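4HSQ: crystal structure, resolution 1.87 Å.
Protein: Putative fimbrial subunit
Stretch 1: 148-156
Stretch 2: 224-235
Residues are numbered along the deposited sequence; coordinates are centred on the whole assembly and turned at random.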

# COMPACT_ATOMS: atom_id res chain seq x y z
N LYS A 148 -3.23 6.59 -9.03
CA LYS A 148 -3.80 5.97 -10.23
C LYS A 148 -2.96 6.30 -11.45
O LYS A 148 -2.41 7.39 -11.55
CB LYS A 148 -5.22 6.45 -10.45
CG LYS A 148 -6.14 6.01 -9.33
CD LYS A 148 -7.60 6.15 -9.76
CE LYS A 148 -8.40 6.96 -8.79
NZ LYS A 148 -9.75 7.27 -9.35
N LEU A 149 -2.88 5.36 -12.39
CA LEU A 149 -2.17 5.56 -13.62
C LEU A 149 -3.17 5.46 -14.77
O LEU A 149 -3.68 4.38 -15.04
CB LEU A 149 -0.99 4.58 -13.80
CG LEU A 149 -0.27 4.68 -15.17
CD1 LEU A 149 0.34 6.09 -15.38
CD2 LEU A 149 0.77 3.60 -15.32
N LYS A 150 -3.47 6.60 -15.40
CA LYS A 150 -4.40 6.64 -16.53
C LYS A 150 -3.60 6.74 -17.81
O LYS A 150 -2.73 7.62 -17.94
CB LYS A 150 -5.35 7.85 -16.38
CG LYS A 150 -6.31 8.05 -17.53
CD LYS A 150 -7.18 9.29 -17.30
CE LYS A 150 -8.08 9.48 -18.50
NZ LYS A 150 -9.16 10.46 -18.25
N VAL A 151 -3.89 5.86 -18.77
CA VAL A 151 -3.22 5.87 -20.05
C VAL A 151 -4.21 6.34 -21.12
O VAL A 151 -5.33 5.86 -21.14
CB VAL A 151 -2.62 4.49 -20.38
CG1 VAL A 151 -2.10 4.42 -21.81
CG2 VAL A 151 -1.50 4.17 -19.39
N VAL A 152 -3.81 7.30 -21.96
CA VAL A 152 -4.71 7.76 -23.03
C VAL A 152 -3.99 7.50 -24.36
O VAL A 152 -2.86 7.94 -24.55
CB VAL A 152 -5.26 9.20 -22.85
CG1 VAL A 152 -4.19 10.18 -22.41
CG2 VAL A 152 -6.00 9.71 -24.11
N LYS A 153 -4.60 6.67 -25.22
CA LYS A 153 -4.01 6.31 -26.49
C LYS A 153 -4.49 7.25 -27.56
O LYS A 153 -5.68 7.38 -27.77
CB LYS A 153 -4.30 4.87 -26.85
CG LYS A 153 -3.47 4.36 -28.02
CD LYS A 153 -2.01 4.23 -27.58
CE LYS A 153 -1.09 3.72 -28.60
NZ LYS A 153 -1.17 4.46 -29.89
N LYS A 154 -3.55 7.89 -28.25
CA LYS A 154 -3.91 8.85 -29.29
C LYS A 154 -3.21 8.58 -30.59
O LYS A 154 -2.22 7.86 -30.65
CB LYS A 154 -3.57 10.27 -28.80
CG LYS A 154 -4.52 10.78 -27.72
CD LYS A 154 -4.28 12.23 -27.36
CE LYS A 154 -5.43 12.78 -26.56
NZ LYS A 154 -5.14 14.14 -26.04
N ASP A 155 -3.73 9.17 -31.65
CA ASP A 155 -3.11 9.09 -32.98
C ASP A 155 -2.05 10.20 -33.01
O ASP A 155 -2.37 11.35 -32.71
CB ASP A 155 -4.19 9.30 -34.05
CG ASP A 155 -3.74 9.20 -35.50
OD1 ASP A 155 -4.55 8.76 -36.33
OD2 ASP A 155 -2.60 9.62 -35.80
N GLY A 156 -0.83 9.84 -33.39
CA GLY A 156 0.31 10.76 -33.47
C GLY A 156 0.10 11.97 -34.36
O GLY A 156 0.59 13.06 -34.06
N CYS A 224 7.16 1.18 -16.11
CA CYS A 224 7.25 1.22 -17.56
C CYS A 224 5.99 0.59 -18.13
O CYS A 224 5.58 -0.47 -17.67
CB CYS A 224 8.51 0.48 -18.04
SG CYS A 224 10.01 1.49 -18.02
N LEU A 225 5.41 1.21 -19.14
CA LEU A 225 4.26 0.65 -19.89
C LEU A 225 4.79 0.10 -21.17
O LEU A 225 5.47 0.81 -21.88
CB LEU A 225 3.22 1.75 -20.20
CG LEU A 225 2.46 2.26 -18.99
CD1 LEU A 225 1.94 3.66 -19.22
CD2 LEU A 225 1.31 1.32 -18.66
N LYS A 226 4.49 -1.16 -21.47
CA LYS A 226 4.90 -1.82 -22.69
C LYS A 226 3.68 -2.00 -23.55
O LYS A 226 2.78 -2.72 -23.15
CB LYS A 226 5.54 -3.19 -22.37
CG LYS A 226 6.10 -3.88 -23.59
CD LYS A 226 6.59 -5.27 -23.25
CE LYS A 226 7.30 -5.90 -24.41
NZ LYS A 226 7.82 -7.25 -24.08
N GLU A 227 3.63 -1.37 -24.71
CA GLU A 227 2.48 -1.55 -25.61
C GLU A 227 2.69 -2.83 -26.36
O GLU A 227 3.67 -2.95 -27.09
CB GLU A 227 2.35 -0.36 -26.54
CG GLU A 227 1.03 -0.37 -27.30
CD GLU A 227 0.90 0.79 -28.25
OE1 GLU A 227 1.55 1.84 -28.03
OE2 GLU A 227 0.13 0.66 -29.22
N THR A 228 1.84 -3.82 -26.12
CA THR A 228 2.02 -5.16 -26.72
C THR A 228 1.18 -5.31 -27.99
O THR A 228 1.52 -6.15 -28.83
CB THR A 228 1.71 -6.25 -25.69
OG1 THR A 228 0.42 -6.00 -25.15
CG2 THR A 228 2.74 -6.28 -24.53
N LYS A 229 0.11 -4.51 -28.13
CA LYS A 229 -0.75 -4.55 -29.31
C LYS A 229 -1.25 -3.17 -29.62
O LYS A 229 -1.75 -2.48 -28.73
CB LYS A 229 -1.94 -5.52 -29.12
CG LYS A 229 -2.73 -5.74 -30.42
CD LYS A 229 -4.00 -6.54 -30.15
CE LYS A 229 -5.20 -5.66 -29.89
NZ LYS A 229 -5.58 -4.82 -31.07
N ALA A 230 -1.08 -2.73 -30.87
CA ALA A 230 -1.54 -1.39 -31.25
C ALA A 230 -3.02 -1.44 -31.66
O ALA A 230 -3.51 -2.53 -31.98
CB ALA A 230 -0.68 -0.86 -32.39
N PRO A 231 -3.76 -0.31 -31.62
CA PRO A 231 -5.14 -0.32 -32.15
C PRO A 231 -5.16 -0.80 -33.61
O PRO A 231 -4.17 -0.61 -34.32
CB PRO A 231 -5.55 1.15 -32.10
CG PRO A 231 -4.63 1.76 -31.05
CD PRO A 231 -3.33 1.05 -31.26
N ALA A 232 -6.27 -1.40 -34.05
CA ALA A 232 -6.37 -1.88 -35.43
C ALA A 232 -6.13 -0.71 -36.41
O ALA A 232 -6.67 0.38 -36.20
CB ALA A 232 -7.75 -2.50 -35.66
N GLY A 233 -5.26 -0.92 -37.39
CA GLY A 233 -4.92 0.09 -38.38
C GLY A 233 -3.74 0.94 -37.98
O GLY A 233 -3.36 1.87 -38.70
N TYR A 234 -3.15 0.64 -36.80
CA TYR A 234 -1.99 1.37 -36.32
C TYR A 234 -0.81 0.44 -36.20
O TYR A 234 -0.99 -0.75 -35.91
CB TYR A 234 -2.29 2.08 -34.99
CG TYR A 234 -3.21 3.26 -35.19
CD1 TYR A 234 -2.71 4.55 -35.29
CD2 TYR A 234 -4.58 3.08 -35.35
CE1 TYR A 234 -3.54 5.63 -35.58
CE2 TYR A 234 -5.42 4.14 -35.66
CZ TYR A 234 -4.90 5.42 -35.76
OH TYR A 234 -5.74 6.47 -36.00
N ALA A 235 0.38 0.96 -36.48
CA ALA A 235 1.62 0.21 -36.34
C ALA A 235 2.01 0.22 -34.86
O ALA A 235 1.71 1.18 -34.17
CB ALA A 235 2.71 0.86 -37.17

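How do the two backbones lie? Strands 148-155 and 224-229 run in roughly the same direction, 33° apart, and their axes come no closer than 10.9 Å. No backbone hydrogen bond joins them, so side chains alone bridge the gap. Beyond its strand, the second stretch makes a type II turn from P231 to Y234, closed by Y234 N to P231 O at 3.0 Å; G233, at phi 91°, takes a position where a CB would be jammed against the preceding carbonyl.

What fills the space between the strands? Every second residue, L149, V151 and K153, points its CA-to-CB bond toward the second stretch. L225 meets the first two with both its methyls: its CD1 lies 3.5 Å from V151 CG2, and L225 CD1 and CD2 each lie 4.1 Å from L149 CD2, a small buried apolar cluster.

Where does K153 go? Its side chain runs past P231, with K153 CG 4.2 Å from P231 CG, and brings K153 CE to 3.3 Å from E227 OE1. The lysine is covalently bonded to a group elsewhere in the structure.

What secures the far end? Y234 OH donates a hydrogen bond to D155 OD1, a short 2.6 Å. The carboxylate oxygen sits at the ring edge, near its plane, and although the CA-to-CB bond of D155 points sideways, its end reaches the phenol.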